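Local coordinates for protein pectate lyase 1 (Juniperus ashei, PDB 1PXZ) that cleaves polygalacturonate (pectate) by elimination, with low activity and calcium as cofactor, and is the major allergen of mountain cedar pollen, at residues D39-D47 with T54-A62; V99-L108 with L121-S129. All coordinates share one frame; numbering follows the deposited sequence.

Interaction 1. Residues D39-D47 with T54-A62; sequences DFYTVTSTD and TPGTLRYGA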
loop_
_atom_site.group_PDB
_atom_site.type_symbol
_atom_site.label_atom_id
_atom_site.label_comp_id
_atom_site.label_asym_id
_atom_site.label_seq_id
_atom_site.Cartn_x
_atom_site.Cartn_y
_atom_site.Cartn_z
ATOM N N ASP A 39 -22.511 8.539 2.049
ATOM C CA ASP A 39 -22.750 9.041 3.393
ATOM C C ASP A 39 -21.585 8.695 4.311
ATOM O O ASP A 39 -20.889 7.706 4.069
ATOM C CB ASP A 39 -23.988 8.397 4.038
ATOM C CG ASP A 39 -25.204 8.430 3.133
ATOM O OD1 ASP A 39 -25.566 9.550 2.708
ATOM O OD2 ASP A 39 -25.786 7.359 2.855
ATOM N N PHE A 40 -21.421 9.471 5.379
ATOM C CA PHE A 40 -20.536 9.041 6.440
ATOM C C PHE A 40 -21.161 7.856 7.183
ATOM O O PHE A 40 -22.368 7.874 7.397
ATOM C CB PHE A 40 -20.262 10.157 7.437
ATOM C CG PHE A 40 -19.401 11.289 6.877
ATOM C CD1 PHE A 40 -18.063 11.067 6.592
ATOM C CD2 PHE A 40 -19.945 12.542 6.661
ATOM C CE1 PHE A 40 -17.277 12.105 6.096
ATOM C CE2 PHE A 40 -19.173 13.574 6.151
ATOM C CZ PHE A 40 -17.831 13.349 5.863
ATOM N N TYR A 41 -20.367 6.875 7.562
ATOM C CA TYR A 41 -20.760 5.697 8.329
ATOM C C TYR A 41 -19.886 5.630 9.575
ATOM O O TYR A 41 -18.651 5.602 9.492
ATOM C CB TYR A 41 -20.641 4.400 7.506
ATOM C CG TYR A 41 -20.947 3.140 8.311
ATOM C CD1 TYR A 41 -22.244 2.654 8.403
ATOM C CD2 TYR A 41 -19.959 2.423 8.979
ATOM C CE1 TYR A 41 -22.502 1.506 9.139
ATOM C CE2 TYR A 41 -20.193 1.290 9.720
ATOM C CZ TYR A 41 -21.500 0.831 9.795
ATOM O OH TYR A 41 -21.713 -0.307 10.533
ATOM N N THR A 42 -20.493 5.531 10.757
ATOM C CA THR A 42 -19.661 5.515 11.959
ATOM C C THR A 42 -19.635 4.125 12.575
ATOM O O THR A 42 -20.701 3.532 12.791
ATOM C CB THR A 42 -20.154 6.539 13.014
ATOM O OG1 THR A 42 -20.136 7.859 12.447
ATOM C CG2 THR A 42 -19.232 6.512 14.227
ATOM N N VAL A 43 -18.434 3.636 12.833
ATOM C CA VAL A 43 -18.238 2.391 13.562
ATOM C C VAL A 43 -18.382 2.694 15.055
ATOM O O VAL A 43 -17.581 3.469 15.584
ATOM C CB VAL A 43 -16.870 1.723 13.298
ATOM C CG1 VAL A 43 -16.751 0.451 14.116
ATOM C CG2 VAL A 43 -16.715 1.450 11.807
ATOM N N THR A 44 -19.418 2.094 15.654
ATOM C CA THR A 44 -19.651 2.310 17.079
ATOM C C THR A 44 -19.377 1.052 17.893
ATOM O O THR A 44 -19.416 1.114 19.106
ATOM C CB THR A 44 -21.106 2.758 17.326
ATOM O OG1 THR A 44 -21.980 1.772 16.755
ATOM C CG2 THR A 44 -21.333 4.059 16.580
ATOM N N SER A 45 -19.103 -0.069 17.244
ATOM C CA SER A 45 -18.899 -1.336 17.928
ATOM C C SER A 45 -17.672 -2.074 17.407
ATOM O O SER A 45 -17.391 -1.983 16.205
ATOM C CB SER A 45 -20.115 -2.242 17.717
ATOM O OG SER A 45 -19.805 -3.554 18.114
ATOM N N THR A 46 -16.997 -2.796 18.294
ATOM C CA THR A 46 -15.800 -3.533 17.886
ATOM C C THR A 46 -16.129 -4.957 17.493
ATOM O O THR A 46 -15.223 -5.743 17.214
ATOM C CB THR A 46 -14.767 -3.551 19.026
ATOM O OG1 THR A 46 -15.353 -4.204 20.163
ATOM C CG2 THR A 46 -14.429 -2.131 19.461
ATOM N N ASP A 47 -17.426 -5.306 17.473
ATOM C CA ASP A 47 -17.820 -6.680 17.217
ATOM C C ASP A 47 -17.618 -7.045 15.745
ATOM O O ASP A 47 -17.496 -6.142 14.915
ATOM C CB ASP A 47 -19.292 -6.947 17.549
ATOM C CG ASP A 47 -19.644 -6.849 19.017
ATOM O OD1 ASP A 47 -18.739 -6.834 19.884
ATOM O OD2 ASP A 47 -20.870 -6.787 19.294
ATOM N N THR A 54 -23.683 -6.791 11.824
ATOM C CA THR A 54 -24.760 -5.935 12.306
ATOM C C THR A 54 -24.416 -4.452 12.215
ATOM O O THR A 54 -23.243 -4.068 12.338
ATOM C CB THR A 54 -25.106 -6.305 13.765
ATOM O OG1 THR A 54 -26.031 -5.348 14.299
ATOM C CG2 THR A 54 -23.882 -6.233 14.649
ATOM N N PRO A 55 -25.435 -3.623 12.034
ATOM C CA PRO A 55 -25.254 -2.170 11.936
ATOM C C PRO A 55 -24.387 -1.629 13.058
ATOM O O PRO A 55 -24.560 -2.021 14.221
ATOM C CB PRO A 55 -26.696 -1.638 12.059
ATOM C CG PRO A 55 -27.485 -2.731 11.388
ATOM C CD PRO A 55 -26.868 -4.006 11.912
ATOM N N GLY A 56 -23.428 -0.766 12.717
ATOM C CA GLY A 56 -22.555 -0.248 13.758
ATOM C C GLY A 56 -21.190 -0.909 13.733
ATOM O O GLY A 56 -20.255 -0.361 14.320
ATOM N N THR A 57 -21.057 -2.065 13.097
ATOM C CA THR A 57 -19.750 -2.728 13.095
ATOM C C THR A 57 -18.969 -2.354 11.846
ATOM O O THR A 57 -19.544 -1.830 10.885
ATOM C CB THR A 57 -19.843 -4.271 13.134
ATOM O OG1 THR A 57 -20.646 -4.710 12.033
ATOM C CG2 THR A 57 -20.492 -4.704 14.444
ATOM N N LEU A 58 -17.670 -2.652 11.864
ATOM C CA LEU A 58 -16.845 -2.314 10.695
ATOM C C LEU A 58 -17.256 -3.133 9.490
ATOM O O LEU A 58 -17.377 -2.655 8.351
ATOM C CB LEU A 58 -15.376 -2.536 11.079
ATOM C CG LEU A 58 -14.380 -2.382 9.925
ATOM C CD1 LEU A 58 -14.507 -1.000 9.311
ATOM C CD2 LEU A 58 -12.955 -2.646 10.416
ATOM N N ARG A 59 -17.498 -4.444 9.689
ATOM C CA ARG A 59 -17.813 -5.280 8.529
ATOM C C ARG A 59 -19.137 -4.885 7.902
ATOM O O ARG A 59 -19.275 -4.921 6.683
ATOM C CB ARG A 59 -17.832 -6.767 8.878
ATOM C CG ARG A 59 -18.040 -7.678 7.658
ATOM C CD ARG A 59 -18.105 -9.127 8.152
ATOM N NE ARG A 59 -16.884 -9.533 8.850
ATOM C CZ ARG A 59 -15.833 -10.061 8.241
ATOM N NH1 ARG A 59 -15.819 -10.256 6.925
ATOM N NH2 ARG A 59 -14.779 -10.402 8.960
ATOM N N TYR A 60 -20.130 -4.496 8.705
ATOM C CA TYR A 60 -21.363 -4.018 8.059
ATOM C C TYR A 60 -21.083 -2.839 7.149
ATOM O O TYR A 60 -21.517 -2.767 6.011
ATOM C CB TYR A 60 -22.367 -3.616 9.144
ATOM C CG TYR A 60 -23.721 -3.154 8.631
ATOM C CD1 TYR A 60 -24.755 -4.063 8.436
ATOM C CD2 TYR A 60 -23.970 -1.817 8.353
ATOM C CE1 TYR A 60 -26.003 -3.662 7.968
ATOM C CE2 TYR A 60 -25.206 -1.408 7.886
ATOM C CZ TYR A 60 -26.211 -2.326 7.699
ATOM O OH TYR A 60 -27.429 -1.871 7.236
ATOM N N GLY A 61 -20.381 -1.810 7.618
ATOM C CA GLY A 61 -20.232 -0.692 6.683
ATOM C C GLY A 61 -19.362 -1.061 5.496
ATOM O O GLY A 61 -19.604 -0.628 4.364
ATOM N N ALA A 62 -18.326 -1.864 5.743
ATOM C CA ALA A 62 -17.381 -2.189 4.661
ATOM C C ALA A 62 -18.010 -3.045 3.580
ATOM O O ALA A 62 -17.544 -3.066 2.446
ATOM C CB ALA A 62 -16.162 -2.884 5.252
HETATM O O HOH W 1 -16.496 -3.603 14.303
HETATM O O HOH W 2 -16.823 -6.090 12.076
#
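Tyr41 meets residues 54-62 through its phenol oxygen and one ring face. The oxygen is gripped by two hydrogen bonds: Tyr41 OH donates to Thr57 O at 2.7 Å, and Gly56 N donates to Tyr41 OH at 2.8 Å, the latter bent to 134°. With CG anti to the backbone N (chi1 176°), the ring reaches from the strand to the beginning of the helix. A second group of bonds converges on Gly56 O. Thr44 N approaches Gly56 O at 2.9 Å in the carbonyl plane, on a lone pair, whereas Ser45 N reaches Gly56 O at 3.2 Å from above that plane.

This is the N-terminal end of the parallel beta-helix: strand 39-43 pairs with strand 68-72, and on the connection between them the axis of helix 58-62 runs nearly antiparallel to that of strand 39-43 (162°). Thr57 is the N-cap, its OG1 accepting a weak capping bond from Tyr60 N.

Gly61 CA sits 3.7 Å from the Tyr41 ring centroid in a CH-pi contact, while Tyr60 CD2 meets Tyr41 CE1, the side chains crossing at about a right angle. Val43 CG2 touches Leu58 CD1 at 4.1 Å. Two waters bridge backbone groups: one joins Leu58 N to the carbonyls of Ser45 and Asp47, another Arg59 N to Asp47 O.

Interaction 2. Residues V99-L108 with L121-S129; sequences VHLGNGGPCL and LHIHGCNTS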
loop_
_atom_site.group_PDB
_atom_site.type_symbol
_atom_site.label_atom_id
_atom_site.label_comp_id
_atom_site.label_asym_id
_atom_site.label_seq_id
_atom_site.Cartn_x
_atom_site.Cartn_y
_atom_site.Cartn_z
ATOM N N VAL A 99 -7.200 3.556 15.690
ATOM C CA VAL A 99 -7.774 2.300 15.220
ATOM C C VAL A 99 -6.689 1.293 14.876
ATOM O O VAL A 99 -5.822 1.612 14.063
ATOM C CB VAL A 99 -8.610 2.587 13.962
ATOM C CG1 VAL A 99 -9.228 1.314 13.430
ATOM C CG2 VAL A 99 -9.615 3.667 14.343
ATOM N N HIS A 100 -6.762 0.135 15.505
ATOM C CA HIS A 100 -5.808 -0.947 15.351
ATOM C C HIS A 100 -6.556 -2.189 14.899
ATOM O O HIS A 100 -7.429 -2.642 15.648
ATOM C CB HIS A 100 -5.049 -1.238 16.646
ATOM C CG HIS A 100 -4.081 -0.177 17.071
ATOM N ND1 HIS A 100 -4.432 1.052 17.561
ATOM C CD2 HIS A 100 -2.725 -0.165 17.066
ATOM C CE1 HIS A 100 -3.363 1.762 17.839
ATOM N NE2 HIS A 100 -2.294 1.036 17.544
ATOM N N LEU A 101 -6.212 -2.699 13.719
ATOM C CA LEU A 101 -6.714 -3.945 13.170
ATOM C C LEU A 101 -5.616 -5.007 13.181
ATOM O O LEU A 101 -4.431 -4.656 13.171
ATOM C CB LEU A 101 -7.198 -3.781 11.717
ATOM C CG LEU A 101 -8.053 -2.536 11.458
ATOM C CD1 LEU A 101 -8.455 -2.400 9.995
ATOM C CD2 LEU A 101 -9.284 -2.596 12.361
ATOM N N GLY A 102 -5.970 -6.280 13.176
ATOM C CA GLY A 102 -5.059 -7.405 13.188
ATOM C C GLY A 102 -5.135 -8.068 14.562
ATOM O O GLY A 102 -6.105 -8.784 14.828
ATOM N N ASN A 103 -4.129 -7.836 15.404
ATOM C CA ASN A 103 -4.281 -8.298 16.798
ATOM C C ASN A 103 -4.528 -9.794 16.904
ATOM O O ASN A 103 -5.304 -10.231 17.766
ATOM C CB ASN A 103 -5.447 -7.519 17.414
ATOM C CG ASN A 103 -5.352 -6.011 17.311
ATOM O OD1 ASN A 103 -4.365 -5.428 17.776
ATOM N ND2 ASN A 103 -6.338 -5.315 16.729
ATOM N N GLY A 104 -3.907 -10.611 16.071
ATOM C CA GLY A 104 -4.072 -12.054 15.996
ATOM C C GLY A 104 -5.137 -12.542 15.038
ATOM O O GLY A 104 -5.275 -13.750 14.812
ATOM N N GLY A 105 -5.927 -11.643 14.433
ATOM C CA GLY A 105 -6.933 -12.088 13.477
ATOM C C GLY A 105 -6.508 -11.719 12.059
ATOM O O GLY A 105 -5.472 -11.069 11.894
ATOM N N PRO A 106 -7.288 -12.134 11.070
ATOM C CA PRO A 106 -7.067 -11.753 9.678
ATOM C C PRO A 106 -7.388 -10.266 9.485
ATOM O O PRO A 106 -7.985 -9.648 10.352
ATOM C CB PRO A 106 -8.047 -12.606 8.873
ATOM C CG PRO A 106 -9.034 -13.121 9.855
ATOM C CD PRO A 106 -8.436 -13.049 11.227
ATOM N N CYS A 107 -6.964 -9.714 8.340
ATOM C CA CYS A 107 -7.088 -8.271 8.138
ATOM C C CYS A 107 -7.869 -7.942 6.881
ATOM O O CYS A 107 -8.951 -8.531 6.690
ATOM C CB CYS A 107 -5.668 -7.661 8.188
ATOM S SG CYS A 107 -5.015 -7.797 9.893
ATOM N N LEU A 108 -7.384 -7.048 6.033
ATOM C CA LEU A 108 -8.204 -6.440 4.990
ATOM C C LEU A 108 -7.938 -7.001 3.597
ATOM O O LEU A 108 -6.784 -7.192 3.193
ATOM C CB LEU A 108 -7.966 -4.924 4.902
ATOM C CG LEU A 108 -8.200 -4.147 6.211
ATOM C CD1 LEU A 108 -7.887 -2.674 6.006
ATOM C CD2 LEU A 108 -9.618 -4.378 6.711
ATOM N N LEU A 121 -4.936 4.108 9.346
ATOM C CA LEU A 121 -5.152 2.927 10.165
ATOM C C LEU A 121 -3.839 2.354 10.690
ATOM O O LEU A 121 -2.788 2.381 10.041
ATOM C CB LEU A 121 -5.842 1.811 9.375
ATOM C CG LEU A 121 -7.125 2.191 8.640
ATOM C CD1 LEU A 121 -7.602 1.060 7.742
ATOM C CD2 LEU A 121 -8.172 2.612 9.680
ATOM N N HIS A 122 -3.929 1.784 11.895
ATOM C CA HIS A 122 -2.821 0.938 12.346
ATOM C C HIS A 122 -3.148 -0.513 12.010
ATOM O O HIS A 122 -4.236 -0.968 12.414
ATOM C CB HIS A 122 -2.626 1.026 13.845
ATOM C CG HIS A 122 -2.404 2.379 14.427
ATOM N ND1 HIS A 122 -1.123 2.799 14.755
ATOM C CD2 HIS A 122 -3.249 3.382 14.769
ATOM C CE1 HIS A 122 -1.196 4.019 15.265
ATOM N NE2 HIS A 122 -2.465 4.398 15.286
ATOM N N ILE A 123 -2.314 -1.264 11.325
ATOM C CA ILE A 123 -2.619 -2.688 11.122
ATOM C C ILE A 123 -1.386 -3.477 11.524
ATOM O O ILE A 123 -0.315 -3.212 10.987
ATOM C CB ILE A 123 -3.038 -3.032 9.689
ATOM C CG1 ILE A 123 -4.098 -2.080 9.143
ATOM C CG2 ILE A 123 -3.495 -4.480 9.599
ATOM C CD1 ILE A 123 -4.494 -2.279 7.696
ATOM N N HIS A 124 -1.539 -4.396 12.471
ATOM C CA HIS A 124 -0.397 -5.210 12.878
ATOM C C HIS A 124 -0.877 -6.509 13.514
ATOM O O HIS A 124 -2.033 -6.554 13.939
ATOM C CB HIS A 124 0.474 -4.427 13.858
ATOM C CG HIS A 124 -0.322 -3.908 15.009
ATOM N ND1 HIS A 124 -0.729 -4.754 16.023
ATOM C CD2 HIS A 124 -0.784 -2.678 15.322
ATOM C CE1 HIS A 124 -1.409 -4.062 16.917
ATOM N NE2 HIS A 124 -1.457 -2.807 16.512
ATOM N N GLY A 125 -0.001 -7.496 13.542
ATOM C CA GLY A 125 -0.323 -8.805 14.074
ATOM C C GLY A 125 -1.325 -9.566 13.223
ATOM O O GLY A 125 -2.017 -10.435 13.760
ATOM N N CYS A 126 -1.436 -9.294 11.919
ATOM C CA CYS A 126 -2.384 -10.058 11.123
ATOM C C CYS A 126 -1.957 -11.515 11.038
ATOM O O CYS A 126 -0.774 -11.845 10.969
ATOM C CB CYS A 126 -2.523 -9.490 9.700
ATOM S SG CYS A 126 -2.979 -7.735 9.723
ATOM N N ASN A 127 -2.923 -12.413 11.033
ATOM C CA ASN A 127 -2.590 -13.831 11.104
ATOM C C ASN A 127 -3.320 -14.665 10.075
ATOM O O ASN A 127 -4.334 -14.203 9.566
ATOM C CB ASN A 127 -2.985 -14.357 12.494
ATOM C CG ASN A 127 -2.327 -15.690 12.780
ATOM O OD1 ASN A 127 -3.005 -16.678 13.055
ATOM N ND2 ASN A 127 -1.003 -15.685 12.714
ATOM N N THR A 128 -2.803 -15.852 9.808
ATOM C CA THR A 128 -3.433 -16.798 8.896
ATOM C C THR A 128 -4.896 -17.020 9.262
ATOM O O THR A 128 -5.275 -17.178 10.421
ATOM C CB THR A 128 -2.708 -18.155 8.904
ATOM O OG1 THR A 128 -1.384 -17.946 8.386
ATOM C CG2 THR A 128 -3.413 -19.143 7.979
ATOM N N SER A 129 -5.763 -17.017 8.242
ATOM C CA SER A 129 -7.166 -17.227 8.630
ATOM C C SER A 129 -7.525 -18.696 8.482
ATOM O O SER A 129 -6.792 -19.495 7.896
ATOM C CB SER A 129 -8.076 -16.356 7.768
ATOM O OG SER A 129 -8.037 -16.837 6.417
#
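Two successive coils of the parallel beta-helix stack here, strand 99-102 beside strand 122-124, with bridges His100-His122, Leu101-Ile123 and Gly102-His124. Along these bridges Leu101 N bonds to His122 O at 2.9 Å, and Leu101 O receives His124 N. Beyond the strands the pairing continues through the type I' turn 102-105, where Gly104 N reaches Gly125 O at 3.0 Å.

The imidazoles of His100 and His122 form an offset stack, centroids 3.9 Å apart and planes at 6°. Both have CG anti to the carbonyl carbon, which sends the rings to the same side. The His124 ring meets His100 rim to rim, with planes at 67°. Leu101 and Ile123 occupy the other face; Leu108, from beyond the turn, packs CD1 on Ile123 CD1 at 3.8 Å, and Ile123 CG2 lies 3.7 Å from Cys107 SG.

Cys107 SG is bonded to Cys126 SG at 2.0 Å, chi3 -95°, a relaxed disulfide just past the strands. Asn103 ND2 turns back to His100 O and also bonds to Ile78 O of the preceding coil. The two coils are thus joined covalently and by backbone bonds, while His100, stacked on His122 and with its NE2 4.1 Å from His124 NE2, would probably disfavour simultaneous protonation of the cluster.

How the interactions relate
Interaction 1 closes the N-terminal end of the beta-helix and interaction 2 joins two later coils; their centres lie about 17 Å apart. They meet in the interior, where Leu58 CD2 of the helix packs on Leu101 CD2 at 4.2 Å. Ile78 also connects them, touching Leu58 while its carbonyl accepts a bond from Asn103. Only interaction 2 approaches an annotated site: the side chain of Asn127 is about 7 Å from that of Asp173, and that of Ser129 about 8 Å from that of Asp149 (nearest atoms), both aspartates probable calcium ligands by similarity. Interaction 1, by contrast, lies away from the annotated sites, toward the N-terminal end.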